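Local coordinates for diaminopropionate ammonia-lyase (Escherichia coli, PDB 4D9M), which catalyses the pyridoxal-phosphate-dependent alpha,beta-elimination of both L- and D-2,3-diaminopropionate to give pyruvate and ammonia, at the 0JO site. Numbering follows the deposited sequence.

The 0JO site. Residues 76-77, 119-123, 189, 230-236, 288-289, 339, 376-377. With 0JO (2-{[(E)-{3-hydroxy-2-methyl-5-[(phosphonooxy)methyl]pyridin-4-yl}methylidene]amino}prop-2-enoic acid), chain B.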
# COMPACT_ATOMS: atom_id res chain seq x y z
N PHE A 76 -19.46 -6.86 -5.98
CA PHE A 76 -20.82 -6.83 -5.43
C PHE A 76 -21.88 -7.30 -6.43
O PHE A 76 -22.97 -7.70 -6.03
CB PHE A 76 -21.18 -5.41 -4.98
CG PHE A 76 -21.62 -4.51 -6.10
CD1 PHE A 76 -20.69 -3.99 -7.00
CD2 PHE A 76 -22.96 -4.20 -6.28
CE1 PHE A 76 -21.10 -3.17 -8.04
CE2 PHE A 76 -23.37 -3.38 -7.31
CZ PHE A 76 -22.43 -2.86 -8.20
N LYS A 77 -21.56 -7.22 -7.72
CA LYS A 77 -22.53 -7.38 -8.80
C LYS A 77 -23.41 -8.61 -8.64
O LYS A 77 -24.62 -8.57 -8.92
CB LYS A 77 -21.83 -7.39 -10.16
CG LYS A 77 -21.52 -5.99 -10.71
CD LYS A 77 -22.76 -5.37 -11.34
CE LYS A 77 -22.55 -3.92 -11.73
NZ LYS A 77 -23.81 -3.29 -12.25
N THR A 119 -20.82 -7.58 -20.52
CA THR A 119 -20.13 -7.05 -19.35
C THR A 119 -18.67 -6.72 -19.65
O THR A 119 -18.03 -7.38 -20.48
CB THR A 119 -20.19 -8.04 -18.16
OG1 THR A 119 -19.86 -7.35 -16.95
CG2 THR A 119 -19.24 -9.22 -18.35
N ASP A 120 -18.15 -5.70 -18.98
CA ASP A 120 -16.72 -5.42 -19.03
C ASP A 120 -16.00 -6.07 -17.84
O ASP A 120 -14.81 -5.82 -17.62
CB ASP A 120 -16.45 -3.92 -19.12
CG ASP A 120 -17.07 -3.14 -17.98
OD1 ASP A 120 -17.81 -2.17 -18.26
OD2 ASP A 120 -16.82 -3.49 -16.80
N GLY A 121 -16.73 -6.89 -17.09
CA GLY A 121 -16.14 -7.66 -15.99
C GLY A 121 -17.07 -8.30 -14.98
O GLY A 121 -17.36 -9.49 -15.05
N ASN A 122 -17.54 -7.51 -14.02
CA ASN A 122 -18.18 -8.04 -12.81
C ASN A 122 -19.59 -8.60 -12.98
O ASN A 122 -19.89 -9.67 -12.44
CB ASN A 122 -18.17 -7.00 -11.69
CG ASN A 122 -16.77 -6.68 -11.22
OD1 ASN A 122 -15.92 -7.56 -11.09
ND2 ASN A 122 -16.51 -5.41 -10.94
N HIS A 123 -20.44 -7.88 -13.72
CA HIS A 123 -21.84 -8.26 -13.90
C HIS A 123 -22.01 -9.62 -14.53
O HIS A 123 -22.86 -10.41 -14.10
CB HIS A 123 -22.61 -7.20 -14.68
CG HIS A 123 -23.99 -7.63 -15.10
ND1 HIS A 123 -25.01 -7.74 -14.22
CD2 HIS A 123 -24.51 -8.00 -16.34
CE1 HIS A 123 -26.12 -8.15 -14.87
NE2 HIS A 123 -25.81 -8.30 -16.16
N ASP A 189 -27.78 -5.55 -17.01
CA ASP A 189 -27.88 -4.67 -15.84
C ASP A 189 -28.36 -3.24 -16.14
O ASP A 189 -28.38 -2.40 -15.24
CB ASP A 189 -26.57 -4.65 -15.03
CG ASP A 189 -25.34 -4.33 -15.87
OD1 ASP A 189 -25.45 -4.19 -17.10
OD2 ASP A 189 -24.24 -4.23 -15.28
N GLN A 230 -20.21 5.54 -6.71
CA GLN A 230 -19.70 5.53 -8.07
C GLN A 230 -20.81 5.14 -9.03
O GLN A 230 -21.72 4.40 -8.66
CB GLN A 230 -18.48 4.60 -8.24
CG GLN A 230 -18.59 3.18 -7.70
CD GLN A 230 -18.27 3.09 -6.22
OE1 GLN A 230 -19.01 3.60 -5.37
NE2 GLN A 230 -17.15 2.43 -5.90
N ALA A 231 -20.77 5.66 -10.25
CA ALA A 231 -21.80 5.36 -11.24
C ALA A 231 -21.22 5.04 -12.61
O ALA A 231 -20.31 5.72 -13.09
CB ALA A 231 -22.78 6.51 -11.34
N GLY A 232 -21.73 3.97 -13.21
CA GLY A 232 -21.48 3.66 -14.62
C GLY A 232 -22.74 4.00 -15.38
O GLY A 232 -22.87 5.11 -15.90
N VAL A 233 -23.68 3.06 -15.43
CA VAL A 233 -25.03 3.36 -15.92
C VAL A 233 -25.94 3.86 -14.79
O VAL A 233 -27.02 4.39 -15.05
CB VAL A 233 -25.70 2.15 -16.64
CG1 VAL A 233 -24.90 1.71 -17.85
CG2 VAL A 233 -25.94 1.00 -15.67
N GLY A 234 -25.50 3.68 -13.55
CA GLY A 234 -26.24 4.16 -12.38
C GLY A 234 -27.22 3.18 -11.75
O GLY A 234 -28.11 3.60 -11.00
N ALA A 235 -27.05 1.89 -12.04
CA ALA A 235 -27.92 0.85 -11.48
C ALA A 235 -27.68 0.63 -9.99
O ALA A 235 -28.64 0.51 -9.22
CB ALA A 235 -27.77 -0.46 -12.26
N MET A 236 -26.41 0.60 -9.58
CA MET A 236 -26.04 0.50 -8.17
C MET A 236 -26.39 1.78 -7.41
O MET A 236 -27.02 1.73 -6.36
CB MET A 236 -24.55 0.19 -8.00
CG MET A 236 -24.12 -0.09 -6.56
SD MET A 236 -23.78 1.37 -5.54
CE MET A 236 -22.32 2.03 -6.36
N GLY A 288 -16.18 -0.69 -15.86
CA GLY A 288 -17.23 -0.72 -14.85
C GLY A 288 -18.00 0.58 -14.77
O GLY A 288 -19.20 0.59 -14.49
N LEU A 289 -17.31 1.69 -15.03
CA LEU A 289 -17.91 3.01 -14.92
C LEU A 289 -18.15 3.68 -16.28
O LEU A 289 -18.63 4.82 -16.34
CB LEU A 289 -17.09 3.90 -13.99
CG LEU A 289 -16.87 3.38 -12.56
CD1 LEU A 289 -16.11 4.40 -11.72
CD2 LEU A 289 -18.19 3.01 -11.89
N SER A 339 -12.66 0.89 -10.41
CA SER A 339 -14.05 1.31 -10.25
C SER A 339 -14.53 1.23 -8.80
O SER A 339 -15.53 1.85 -8.43
CB SER A 339 -14.97 0.48 -11.15
OG SER A 339 -14.71 0.75 -12.51
N THR A 376 -16.71 -1.20 -4.38
CA THR A 376 -17.57 -2.08 -5.17
C THR A 376 -16.87 -3.34 -5.70
O THR A 376 -17.53 -4.31 -6.06
CB THR A 376 -18.27 -1.33 -6.33
OG1 THR A 376 -17.31 -0.51 -7.02
CG2 THR A 376 -19.38 -0.43 -5.80
N GLU A 377 -15.54 -3.32 -5.75
CA GLU A 377 -14.76 -4.47 -6.19
C GLU A 377 -13.38 -4.50 -5.56
O GLU A 377 -12.88 -3.48 -5.08
CB GLU A 377 -14.61 -4.48 -7.72
CG GLU A 377 -13.63 -3.44 -8.27
CD GLU A 377 -13.42 -3.54 -9.78
OE1 GLU A 377 -13.93 -4.50 -10.40
OE2 GLU A 377 -12.75 -2.66 -10.35
O 0JO B . -20.36 -4.88 -16.56
C 0JO B . -20.18 -4.43 -15.41
OXT 0JO B . -19.99 -5.20 -14.44
CA 0JO B . -20.16 -2.99 -15.19
CB 0JO B . -20.65 -2.13 -16.07
N 0JO B . -19.62 -2.53 -14.06
C4A 0JO B . -20.29 -2.07 -13.08
C4 0JO B . -19.61 -1.58 -11.84
C3 0JO B . -18.63 -2.33 -11.22
O3 0JO B . -18.25 -3.54 -11.73
C2 0JO B . -18.02 -1.85 -10.07
C2A 0JO B . -16.96 -2.65 -9.38
N1 0JO B . -18.38 -0.66 -9.54
C6 0JO B . -19.32 0.09 -10.12
C5 0JO B . -19.95 -0.35 -11.27
C5A 0JO B . -21.00 0.54 -11.88
OP4 0JO B . -22.31 0.09 -11.56
P 0JO B . -23.53 0.67 -12.42
OP3 0JO B . -23.25 0.26 -13.85
OP1 0JO B . -24.68 -0.01 -11.72
OP2 0JO B . -23.48 2.17 -12.25
O HOH W 1 -23.94 2.99 -9.96
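Phosphate oxygen OP2 of 0JO, the aminoacrylate-PLP reaction intermediate, is gripped by two backbone N-H groups, Gly232 N at 2.7 Å and Gly234 N, and by water 1, which also contacts Gln230 O. The site is the PLP pocket of a fold-type II (tryptophan synthase beta-like) enzyme, hiding 464 of the intermediate's 482 Å². Val233 N and Met236 N donate hydrogen bonds to OP3 and OP1; the glycine-rich loop 232-234 and the start of helix 235-248 wrap the phosphate, and the helix's N-terminal end would probably help to stabilise its charge. Lys77, which carries PLP as an internal aldimine and is the inferred proton acceptor for the D-isomer, is here detached. Its chain bends at chi2, then runs straight, laying Lys77 CE over imine carbon 0JO C4A at 3.2 Å. Lys77 NZ forms salt bridges to OP1, weak as a hydrogen bond, and to Asp189 OD2, which receives it at 3.2 Å on its anti lone pair. An alanine in place of Lys77 would remove the CE contact and the charged link between OP1 and Asp189, and would probably cost both the internal aldimine and the base for the D-isomer. Across the imine, Gly288 CA packs against the aminoacrylate. On that face Asp120, the inferred base for the L-isomer, holds OD2 3.7 Å from 0JO CA; bases on opposite faces fit the use of both enantiomers. Thr119 OG1, anti to its backbone N (chi1 -164°), donates to carboxylate oxygen 0JO O at 2.6 Å. His123 N, in helix 122-133, donates to OXT. Near its amide plane, Asn122 ND2 gives a nearly straight bond (163° at H) to ring hydroxyl O3 and another to Glu377 OE1, met from above the carboxylate plane, so Glu377 helps to fix the amide. Phe76 turns its edge to the 0JO pyridine face, planes 83° apart. Leu289 CD2 presses on C6 from the opposite face. Thr376 OG1, in the crowded position between backbone N and carbonyl carbon, donates to ring nitrogen 0JO N1 at 2.7 Å.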